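Variant surface glycoprotein MITAT 1.1 (Trypanosoma brucei brucei, PDB 5LY9) coats the surface of the parasite and, through serial expression of antigenically distinct versions, lets the trypanosome evade the immune response of its host. Local coordinates at residues A[42-46]-A[72-77]; A[47-51]-A[346-350]; A[319-324]-A[335-340]. All coordinates share one frame; numbering follows the deposited sequence.

Contact 1 (A[42-46]-A[72-77]); sequences IKAAE and FARKTN. With NAG (2-acetamido-2-deoxy-beta-D-glucopyranose), chain C; NAG (2-acetamido-2-deoxy-beta-D-glucopyranose), chain B.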
loop_
_atom_site.group_PDB
_atom_site.type_symbol
_atom_site.label_atom_id
_atom_site.label_comp_id
_atom_site.label_asym_id
_atom_site.label_seq_id
_atom_site.Cartn_x
_atom_site.Cartn_y
_atom_site.Cartn_z
ATOM N N ILE A 42 17.668 11.285 4.942
ATOM C CA ILE A 42 19.013 10.706 4.857
ATOM C C ILE A 42 19.649 11.028 3.530
ATOM O O ILE A 42 20.892 11.311 3.480
ATOM C CB ILE A 42 18.999 9.197 5.167
ATOM C CG1 ILE A 42 18.491 8.945 6.597
ATOM C CG2 ILE A 42 20.372 8.578 5.149
ATOM C CD1 ILE A 42 18.180 7.498 6.811
ATOM N N LYS A 43 18.878 11.030 2.466
ATOM C CA LYS A 43 19.380 11.551 1.178
ATOM C C LYS A 43 19.800 12.984 1.296
ATOM O O LYS A 43 20.857 13.361 0.745
ATOM C CB LYS A 43 18.361 11.353 0.052
ATOM C CG LYS A 43 18.768 11.826 -1.302
ATOM C CD LYS A 43 19.988 11.168 -1.923
ATOM C CE LYS A 43 19.803 9.704 -2.314
ATOM N NZ LYS A 43 21.009 8.894 -2.728
ATOM N N ALA A 44 18.987 13.810 1.980
ATOM C CA ALA A 44 19.394 15.212 2.133
ATOM C C ALA A 44 20.743 15.312 2.863
ATOM O O ALA A 44 21.605 16.104 2.499
ATOM C CB ALA A 44 18.338 15.993 2.848
ATOM N N ALA A 45 20.960 14.478 3.859
ATOM C CA ALA A 45 22.217 14.499 4.582
ATOM C C ALA A 45 23.388 14.074 3.685
ATOM O O ALA A 45 24.471 14.700 3.726
ATOM C CB ALA A 45 22.139 13.642 5.818
ATOM N N GLU A 46 23.184 13.031 2.859
ATOM C CA GLU A 46 24.140 12.676 1.866
ATOM C C GLU A 46 24.506 13.867 1.002
ATOM O O GLU A 46 25.679 14.163 0.771
ATOM C CB GLU A 46 23.628 11.502 1.013
ATOM C CG GLU A 46 24.594 11.088 -0.082
ATOM C CD GLU A 46 24.036 10.180 -1.134
ATOM O OE1 GLU A 46 22.913 9.689 -1.016
ATOM O OE2 GLU A 46 24.750 9.923 -2.129
ATOM N N PHE A 72 25.673 7.991 4.856
ATOM C CA PHE A 72 24.317 8.429 4.528
ATOM C C PHE A 72 23.858 7.872 3.184
ATOM O O PHE A 72 22.701 7.469 3.038
ATOM C CB PHE A 72 24.229 9.980 4.485
ATOM C CG PHE A 72 24.401 10.631 5.837
ATOM C CD1 PHE A 72 23.627 10.260 6.903
ATOM C CD2 PHE A 72 25.303 11.667 6.016
ATOM C CE1 PHE A 72 23.764 10.844 8.191
ATOM C CE2 PHE A 72 25.491 12.242 7.282
ATOM C CZ PHE A 72 24.739 11.829 8.347
ATOM N N ALA A 73 24.737 7.842 2.202
ATOM C CA ALA A 73 24.403 7.180 0.930
ATOM C C ALA A 73 23.978 5.731 1.096
ATOM O O ALA A 73 22.908 5.352 0.600
ATOM C CB ALA A 73 25.547 7.270 -0.028
ATOM N N ARG A 74 24.752 4.936 1.793
ATOM C CA ARG A 74 24.320 3.539 2.021
ATOM C C ARG A 74 22.979 3.493 2.681
ATOM O O ARG A 74 22.146 2.652 2.347
ATOM C CB ARG A 74 25.330 2.689 2.833
ATOM C CG ARG A 74 26.512 2.252 2.020
ATOM C CD ARG A 74 27.139 0.994 2.614
ATOM N NE ARG A 74 28.277 0.565 1.842
ATOM C CZ ARG A 74 29.103 -0.388 2.206
ATOM N NH1 ARG A 74 28.912 -1.089 3.336
ATOM N NH2 ARG A 74 30.127 -0.665 1.437
ATOM N N LYS A 75 22.771 4.354 3.666
ATOM C CA LYS A 75 21.558 4.277 4.444
ATOM C C LYS A 75 20.335 4.697 3.651
ATOM O O LYS A 75 19.286 4.060 3.775
ATOM C CB LYS A 75 21.647 5.061 5.719
ATOM C CG LYS A 75 22.595 4.377 6.723
ATOM C CD LYS A 75 22.050 3.055 7.329
ATOM C CE LYS A 75 20.876 3.293 8.248
ATOM N NZ LYS A 75 19.998 2.153 8.541
ATOM N N THR A 76 20.418 5.761 2.853
ATOM C CA THR A 76 19.254 6.147 2.061
ATOM C C THR A 76 19.006 5.188 0.890
ATOM O O THR A 76 17.910 4.761 0.647
ATOM C CB THR A 76 19.360 7.601 1.596
ATOM O OG1 THR A 76 18.125 7.957 1.005
ATOM C CG2 THR A 76 20.514 7.813 0.611
ATOM N N ASN A 77 20.058 4.748 0.229
ATOM C CA ASN A 77 19.920 3.889 -0.922
ATOM C C ASN A 77 19.447 2.514 -0.506
ATOM O O ASN A 77 18.536 1.958 -1.111
ATOM C CB ASN A 77 21.226 3.831 -1.647
ATOM C CG ASN A 77 21.613 5.161 -2.272
ATOM O OD1 ASN A 77 20.764 5.918 -2.725
ATOM N ND2 ASN A 77 22.910 5.387 -2.368
HETATM C C1 NAG C . 20.089 16.198 9.771
HETATM C C2 NAG C . 20.761 17.226 8.913
HETATM C C3 NAG C . 20.577 18.651 9.437
HETATM C C4 NAG C . 19.101 18.937 9.730
HETATM C C5 NAG C . 18.608 17.810 10.628
HETATM C C6 NAG C . 17.161 17.929 11.066
HETATM C C7 NAG C . 22.772 16.922 7.594
HETATM C C8 NAG C . 24.256 16.810 7.605
HETATM N N2 NAG C . 22.202 17.026 8.772
HETATM O O3 NAG C . 21.085 19.647 8.508
HETATM O O4 NAG C . 18.859 20.309 10.213
HETATM O O5 NAG C . 18.736 16.542 9.932
HETATM O O6 NAG C . 16.376 17.978 9.904
HETATM O O7 NAG C . 22.106 16.857 6.590
HETATM C C1 NAG B . 20.052 11.005 10.193
HETATM C C2 NAG B . 18.736 11.761 10.098
HETATM C C3 NAG B . 18.865 13.015 9.307
HETATM C C4 NAG B . 19.992 13.846 9.935
HETATM C C5 NAG B . 21.275 13.030 9.977
HETATM C C6 NAG B . 22.468 13.724 10.650
HETATM C C7 NAG B . 16.684 10.439 10.173
HETATM C C8 NAG B . 15.686 9.575 9.453
HETATM N N2 NAG B . 17.724 10.913 9.479
HETATM O O3 NAG B . 17.649 13.749 9.381
HETATM O O4 NAG B . 20.190 14.970 9.083
HETATM O O5 NAG B . 21.039 11.876 10.741
HETATM O O6 NAG B . 22.061 14.254 11.921
HETATM O O7 NAG B . 16.568 10.678 11.354
#

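Contact 2 (A[47-51]-A[346-350]); sequences YKVSI and LGDIL. With NAG (2-acetamido-2-deoxy-beta-D-glucopyranose), chain C.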
loop_
_atom_site.group_PDB
_atom_site.type_symbol
_atom_site.label_atom_id
_atom_site.label_comp_id
_atom_site.label_asym_id
_atom_site.label_seq_id
_atom_site.Cartn_x
_atom_site.Cartn_y
_atom_site.Cartn_z
ATOM N N TYR A 47 23.470 14.567 0.540
ATOM C CA TYR A 47 23.689 15.719 -0.334
ATOM C C TYR A 47 24.486 16.838 0.372
ATOM O O TYR A 47 25.394 17.418 -0.190
ATOM C CB TYR A 47 22.392 16.261 -0.878
ATOM C CG TYR A 47 21.812 15.599 -2.093
ATOM C CD1 TYR A 47 22.585 15.338 -3.198
ATOM C CD2 TYR A 47 20.458 15.375 -2.215
ATOM C CE1 TYR A 47 22.064 14.718 -4.347
ATOM C CE2 TYR A 47 19.934 14.796 -3.370
ATOM C CZ TYR A 47 20.739 14.482 -4.430
ATOM O OH TYR A 47 20.227 13.995 -5.620
ATOM N N LYS A 48 24.143 17.129 1.616
ATOM C CA LYS A 48 24.798 18.227 2.352
ATOM C C LYS A 48 26.254 17.946 2.497
ATOM O O LYS A 48 27.081 18.811 2.248
ATOM C CB LYS A 48 24.140 18.509 3.708
ATOM C CG LYS A 48 22.734 19.026 3.512
ATOM C CD LYS A 48 22.074 19.541 4.754
ATOM C CE LYS A 48 20.597 19.277 4.788
ATOM N NZ LYS A 48 19.954 20.025 5.889
ATOM N N VAL A 49 26.592 16.736 2.941
ATOM C CA VAL A 49 28.039 16.400 3.090
ATOM C C VAL A 49 28.716 16.431 1.740
ATOM O O VAL A 49 29.823 16.949 1.611
ATOM C CB VAL A 49 28.276 15.073 3.850
ATOM C CG1 VAL A 49 29.742 14.907 4.109
ATOM C CG2 VAL A 49 27.505 15.033 5.191
ATOM N N SER A 50 28.049 15.926 0.694
ATOM C CA SER A 50 28.611 15.947 -0.661
ATOM C C SER A 50 28.896 17.357 -1.170
ATOM O O SER A 50 29.933 17.614 -1.806
ATOM C CB SER A 50 27.700 15.283 -1.667
ATOM O OG SER A 50 27.393 13.912 -1.340
ATOM N N ILE A 51 27.964 18.275 -0.925
ATOM C CA ILE A 51 28.112 19.638 -1.322
ATOM C C ILE A 51 29.298 20.301 -0.572
ATOM O O ILE A 51 30.120 20.984 -1.172
ATOM C CB ILE A 51 26.800 20.445 -1.035
ATOM C CG1 ILE A 51 25.657 20.030 -1.987
ATOM C CG2 ILE A 51 27.101 21.944 -1.074
ATOM C CD1 ILE A 51 24.254 20.331 -1.438
ATOM N N LEU A 346 18.653 20.487 -3.077
ATOM C CA LEU A 346 20.005 20.042 -2.718
ATOM C C LEU A 346 20.695 19.386 -3.887
ATOM O O LEU A 346 21.858 19.595 -4.122
ATOM C CB LEU A 346 19.959 19.096 -1.530
ATOM C CG LEU A 346 19.640 19.873 -0.257
ATOM C CD1 LEU A 346 19.212 18.878 0.803
ATOM C CD2 LEU A 346 20.822 20.732 0.291
ATOM N N GLY A 347 19.946 18.569 -4.641
ATOM C CA GLY A 347 20.430 18.011 -5.904
ATOM C C GLY A 347 20.937 19.062 -6.899
ATOM O O GLY A 347 21.996 18.879 -7.520
ATOM N N ASP A 348 20.213 20.144 -7.064
ATOM C CA ASP A 348 20.649 21.246 -7.917
ATOM C C ASP A 348 21.980 21.869 -7.392
ATOM O O ASP A 348 22.915 22.160 -8.171
ATOM C CB ASP A 348 19.626 22.397 -7.902
ATOM C CG ASP A 348 18.391 22.144 -8.737
ATOM O OD1 ASP A 348 18.232 21.101 -9.404
ATOM O OD2 ASP A 348 17.506 23.079 -8.682
ATOM N N ILE A 349 22.058 22.106 -6.073
ATOM C CA ILE A 349 23.256 22.700 -5.520
ATOM C C ILE A 349 24.481 21.768 -5.737
ATOM O O ILE A 349 25.562 22.229 -6.122
ATOM C CB ILE A 349 23.072 23.016 -4.014
ATOM C CG1 ILE A 349 22.068 24.199 -3.828
ATOM C CG2 ILE A 349 24.374 23.399 -3.376
ATOM C CD1 ILE A 349 21.406 24.207 -2.464
ATOM N N LEU A 350 24.312 20.497 -5.466
ATOM C CA LEU A 350 25.385 19.541 -5.710
ATOM C C LEU A 350 25.790 19.526 -7.174
ATOM O O LEU A 350 27.007 19.521 -7.467
ATOM C CB LEU A 350 25.084 18.164 -5.241
ATOM C CG LEU A 350 26.207 17.140 -5.431
ATOM C CD1 LEU A 350 27.476 17.635 -4.687
ATOM C CD2 LEU A 350 25.762 15.798 -4.905
HETATM C C1 NAG C . 20.089 16.198 9.771
HETATM C C2 NAG C . 20.761 17.226 8.913
HETATM C C3 NAG C . 20.577 18.651 9.437
HETATM C C4 NAG C . 19.101 18.937 9.730
HETATM C C5 NAG C . 18.608 17.810 10.628
HETATM C C6 NAG C . 17.161 17.929 11.066
HETATM C C7 NAG C . 22.772 16.922 7.594
HETATM C C8 NAG C . 24.256 16.810 7.605
HETATM N N2 NAG C . 22.202 17.026 8.772
HETATM O O3 NAG C . 21.085 19.647 8.508
HETATM O O4 NAG C . 18.859 20.309 10.213
HETATM O O5 NAG C . 18.736 16.542 9.932
HETATM O O6 NAG C . 16.376 17.978 9.904
HETATM O O7 NAG C . 22.106 16.857 6.590
#

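Contact 3 (A[319-324]-A[335-340]); sequences VDAEII and APLGKI. With NAG (2-acetamido-2-deoxy-beta-D-glucopyranose), chain C; MAN (alpha-D-mannopyranose), chain D.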
loop_
_atom_site.group_PDB
_atom_site.type_symbol
_atom_site.label_atom_id
_atom_site.label_comp_id
_atom_site.label_asym_id
_atom_site.label_seq_id
_atom_site.Cartn_x
_atom_site.Cartn_y
_atom_site.Cartn_z
ATOM N N VAL A 319 29.159 21.003 8.553
ATOM C CA VAL A 319 28.451 20.942 7.276
ATOM C C VAL A 319 27.214 21.868 7.282
ATOM O O VAL A 319 26.986 22.631 6.346
ATOM C CB VAL A 319 28.072 19.458 7.005
ATOM C CG1 VAL A 319 27.078 19.343 5.900
ATOM C CG2 VAL A 319 29.329 18.705 6.628
ATOM N N ASP A 320 26.429 21.763 8.337
ATOM C CA ASP A 320 25.207 22.583 8.513
ATOM C C ASP A 320 25.443 24.101 8.468
ATOM O O ASP A 320 24.650 24.826 7.887
ATOM C CB ASP A 320 24.517 22.255 9.827
ATOM C CG ASP A 320 23.749 20.933 9.782
ATOM O OD1 ASP A 320 23.505 20.380 8.671
ATOM O OD2 ASP A 320 23.416 20.441 10.897
ATOM N N ALA A 321 26.573 24.555 8.982
ATOM C CA ALA A 321 26.879 25.978 9.041
ATOM C C ALA A 321 27.371 26.534 7.712
ATOM O O ALA A 321 27.463 27.749 7.529
ATOM C CB ALA A 321 27.973 26.147 10.100
ATOM N N GLU A 322 27.694 25.659 6.762
ATOM C CA GLU A 322 28.325 26.075 5.546
ATOM C C GLU A 322 27.307 26.877 4.721
ATOM O O GLU A 322 26.227 26.404 4.469
ATOM C CB GLU A 322 28.906 24.885 4.763
ATOM C CG GLU A 322 29.697 25.260 3.520
ATOM C CD GLU A 322 31.130 25.755 3.802
ATOM O OE1 GLU A 322 31.512 25.869 4.978
ATOM O OE2 GLU A 322 31.877 25.987 2.815
ATOM N N ILE A 323 27.686 28.080 4.306
ATOM C CA ILE A 323 26.780 28.940 3.585
ATOM C C ILE A 323 26.833 28.701 2.086
ATOM O O ILE A 323 27.898 28.630 1.501
ATOM C CB ILE A 323 27.106 30.443 3.833
ATOM C CG1 ILE A 323 26.895 30.777 5.282
ATOM C CG2 ILE A 323 26.246 31.353 2.936
ATOM C CD1 ILE A 323 25.454 30.990 5.591
ATOM N N ILE A 324 25.670 28.546 1.486
ATOM C CA ILE A 324 25.556 28.486 0.056
ATOM C C ILE A 324 25.131 29.862 -0.431
ATOM O O ILE A 324 24.044 30.331 -0.119
ATOM C CB ILE A 324 24.469 27.448 -0.377
ATOM C CG1 ILE A 324 24.714 26.100 0.311
ATOM C CG2 ILE A 324 24.465 27.343 -1.880
ATOM C CD1 ILE A 324 26.130 25.581 0.163
ATOM N N ALA A 335 22.105 30.900 2.043
ATOM C CA ALA A 335 21.573 30.117 3.172
ATOM C C ALA A 335 22.560 29.041 3.666
ATOM O O ALA A 335 23.273 28.463 2.893
ATOM C CB ALA A 335 20.274 29.454 2.776
ATOM N N PRO A 336 22.536 28.730 4.952
ATOM C CA PRO A 336 23.390 27.688 5.435
ATOM C C PRO A 336 22.746 26.326 5.101
ATOM O O PRO A 336 21.542 26.190 5.029
ATOM C CB PRO A 336 23.442 27.960 6.917
ATOM C CG PRO A 336 22.136 28.528 7.262
ATOM C CD PRO A 336 21.629 29.226 5.998
ATOM N N LEU A 337 23.569 25.316 4.855
ATOM C CA LEU A 337 23.065 24.003 4.481
ATOM C C LEU A 337 22.068 23.496 5.468
ATOM O O LEU A 337 21.105 22.822 5.100
ATOM C CB LEU A 337 24.218 22.981 4.294
ATOM C CG LEU A 337 24.997 23.088 2.982
ATOM C CD1 LEU A 337 26.260 22.243 2.940
ATOM C CD2 LEU A 337 24.070 22.701 1.814
ATOM N N GLY A 338 22.329 23.748 6.746
ATOM C CA GLY A 338 21.410 23.349 7.796
ATOM C C GLY A 338 19.976 23.907 7.613
ATOM O O GLY A 338 19.071 23.357 8.198
ATOM N N LYS A 339 19.761 24.933 6.805
ATOM C CA LYS A 339 18.370 25.381 6.559
ATOM C C LYS A 339 17.799 24.917 5.252
ATOM O O LYS A 339 16.696 25.354 4.892
ATOM C CB LYS A 339 18.325 26.888 6.607
ATOM C CG LYS A 339 18.433 27.375 8.056
ATOM C CD LYS A 339 18.673 28.866 8.088
ATOM C CE LYS A 339 18.195 29.527 9.386
ATOM N NZ LYS A 339 18.635 30.948 9.362
ATOM N N ILE A 340 18.517 24.078 4.497
ATOM C CA ILE A 340 18.031 23.700 3.153
ATOM C C ILE A 340 17.732 22.209 3.282
ATOM O O ILE A 340 18.638 21.441 3.563
ATOM C CB ILE A 340 19.142 23.896 2.075
ATOM C CG1 ILE A 340 19.593 25.360 2.039
ATOM C CG2 ILE A 340 18.646 23.439 0.724
ATOM C CD1 ILE A 340 20.850 25.678 1.246
HETATM C C1 NAG C . 20.089 16.198 9.771
HETATM C C2 NAG C . 20.761 17.226 8.913
HETATM C C3 NAG C . 20.577 18.651 9.437
HETATM C C4 NAG C . 19.101 18.937 9.730
HETATM C C5 NAG C . 18.608 17.810 10.628
HETATM C C6 NAG C . 17.161 17.929 11.066
HETATM C C7 NAG C . 22.772 16.922 7.594
HETATM C C8 NAG C . 24.256 16.810 7.605
HETATM N N2 NAG C . 22.202 17.026 8.772
HETATM O O3 NAG C . 21.085 19.647 8.508
HETATM O O4 NAG C . 18.859 20.309 10.213
HETATM O O5 NAG C . 18.736 16.542 9.932
HETATM O O6 NAG C . 16.376 17.978 9.904
HETATM O O7 NAG C . 22.106 16.857 6.590
HETATM C C1 MAN D . 21.583 24.503 13.506
HETATM C C2 MAN D . 21.294 25.662 14.439
HETATM C C3 MAN D . 20.602 26.720 13.612
HETATM C C4 MAN D . 21.429 27.111 12.387
HETATM C C5 MAN D . 21.976 25.925 11.569
HETATM C C6 MAN D . 23.224 26.277 10.749
HETATM O O2 MAN D . 22.522 26.125 15.067
HETATM O O3 MAN D . 20.365 27.798 14.529
HETATM O O4 MAN D . 20.604 27.870 11.525
HETATM O O5 MAN D . 22.407 24.891 12.421
HETATM O O6 MAN D . 24.480 26.049 11.472
#

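Contact 1 (A[42-46]-A[72-77])
Phe72 turns one face of its ring to Ala45, whose CB sits over the ring centre, 3.6 Å from the centroid and 7° off the normal, in a CH-pi contact. The ring is also met obliquely by Ile42 CG2, which lies 4.1 Å from Phe72 CD1. That same methyl is wedged into the turn of the facing helix: it approaches Phe72 O to 3.3 Å and Lys75 CB to 3.8 Å, and it also touches Thr76. With CG2 pointing there, the other branch of Ile42 goes to the first sugar of the glycan, where Ile42 CG1 lies 3.6 Å from N2 of the NAG of chain B.

At the polar end, Lys43 folds back at chi2 and chi3 (62° and 68°), which brings its ammonium group across to Asn77. Lys43 NZ donates to Asn77 OD1 at 3.0 Å, from a position tilted out of the carbonyl plane, and forms a salt bridge with Glu46 OE1 at 2.7 Å on the syn side. The Thr76 methyl CG2 packs against this pair, touching both NZ and OE1. Glu46, extended beyond CG, runs over Ala73, its carboxylate carbon resting on the alanine methyl. Its other oxygen, OE2, is hydrogen-bonded to Tyr47 of the second subunit, while Thr76 OG1 is hydrogen-bonded to the carbonyl of Ile39, one turn before Lys43 on helix 24-55. The buried Lys43-Glu46 pair is therefore satisfied within its own helix, by Asn77 across the contact and by a tyrosine hydroxyl of the second subunit, and the apolar edge is covered by a glycan probably carried on Asn266. The two segments run nearly antiparallel, their axes 8.2 Å apart, as expected for the long helical hairpin formed by helices 24-55 and 62-114, the hallmark of the N-terminal domain of A-type variant surface glycoproteins.

Contact 2 (A[47-51]-A[346-350])
Helix 343-367 docks along helix 24-55 in a nearly parallel pairing, with Tyr47 and Ile51 packed on Leu346 and Leu350; the segment axes diverge by 18° and come within 9.5 Å. The Tyr47 ring lies against the backbone of the other helix. Gly347 CA stands 4.0 Å from its centroid, 19° off the normal, in a CH-pi contact over the face, and the amide nitrogen of the same glycine lies above the ring centre. The ring rests on main-chain atoms of Gly347, where there is no side chain to crowd the tyrosine hydroxyl. Leu350 takes the ring edge instead, its CD2 in the ring plane at 3.6 Å from Tyr47 CD1. It gets there because CG is anti to the backbone N (chi1 -178°), and the same leucine tip also meets Ser50 CB.

This pairing adds a third helix to the long hairpin, joining a late part of the chain to an early one near the end of the elongated domain opposite the N-terminus. Further along, Ile51 sends CD1 into the groove between successive turns, where it touches Ile349 CG2 at 3.6 Å and Leu346 CD2 at 3.9 Å. At the flank, Lys48 crosses Leu346 with its aliphatic part and carries NZ on to the glycan, donating to O3 of the NAG of chain C at 2.9 Å; NZ bonds to Leu337 O as well. On the dimer side, the Tyr47 hydroxyl hydrogen-bonds to Glu46 and Asn77 of the second subunit, and Asp348 forms a salt bridge with Arg74 of that subunit.

Contact 3 (A[319-324]-A[335-340])
Ile323 and Pro336 share one face of a two-stranded ladder, where the two side chains cross at a slant, Ile323 CD1 touching Pro336 CB at 3.9 Å; Ile324 and Ala335 occupy the other face. Four backbone hydrogen bonds join the segments. Ile324 N to Ala335 O, at 2.8 Å, and Ala335 N to Ile324 O, at 3.0 Å, make the hydrogen-bonded pair of this antiparallel hairpin, both donors reaching their carbonyls from out of plane. Beyond the non-hydrogen-bonded Ile323 and Pro336, Leu337 N meets Glu322 O at 2.9 Å, nearly end-on to the carbonyl, and the same oxygen is approached by Pro336 CA. Gly338 N then takes an in-plane lone pair of Asp320 O at 2.8 Å.

Leu337 sends its side chain inward, CD2 lying 3.8 Å from Ile324 CG1 and its CB side leaning on Val319 O. Ile340 completes this apolar patch, which is covered by Ile51 of helix 24-55 and Leu346 of helix 343-367.

Toward the glycan, Asp320 OD1 accepts from O3 of the NAG of chain C at 2.5 Å, while the chain D mannose lies near Ala321 and Lys339. Since the same sugar hydroxyl also receives Lys48, it is gripped as acceptor and donor at once; the neighbouring lysine probably keeps the aspartate ionised, which is consistent with this sugar being held close to the hairpin.

How the contacts relate
Contacts 1 and 2 are buried and both use helix 24-55, which packs antiparallel to helix 62-114 in the first and nearly parallel to helix 343-367 in the second; they touch through Ala44 with Leu346 and Phe72 with Val49. Contact 3 is only partly buried and is built on main-chain bonds, whereas contact 2 is almost wholly apolar between its segments and contact 1 adds a charged cluster. Both helical contacts reach the second subunit, while contact 3 touches no other protein chain. The NAG of chain C borders all three, and contact 3, nested within the loop closed by contact 2, joins it through Ile340 against Leu346.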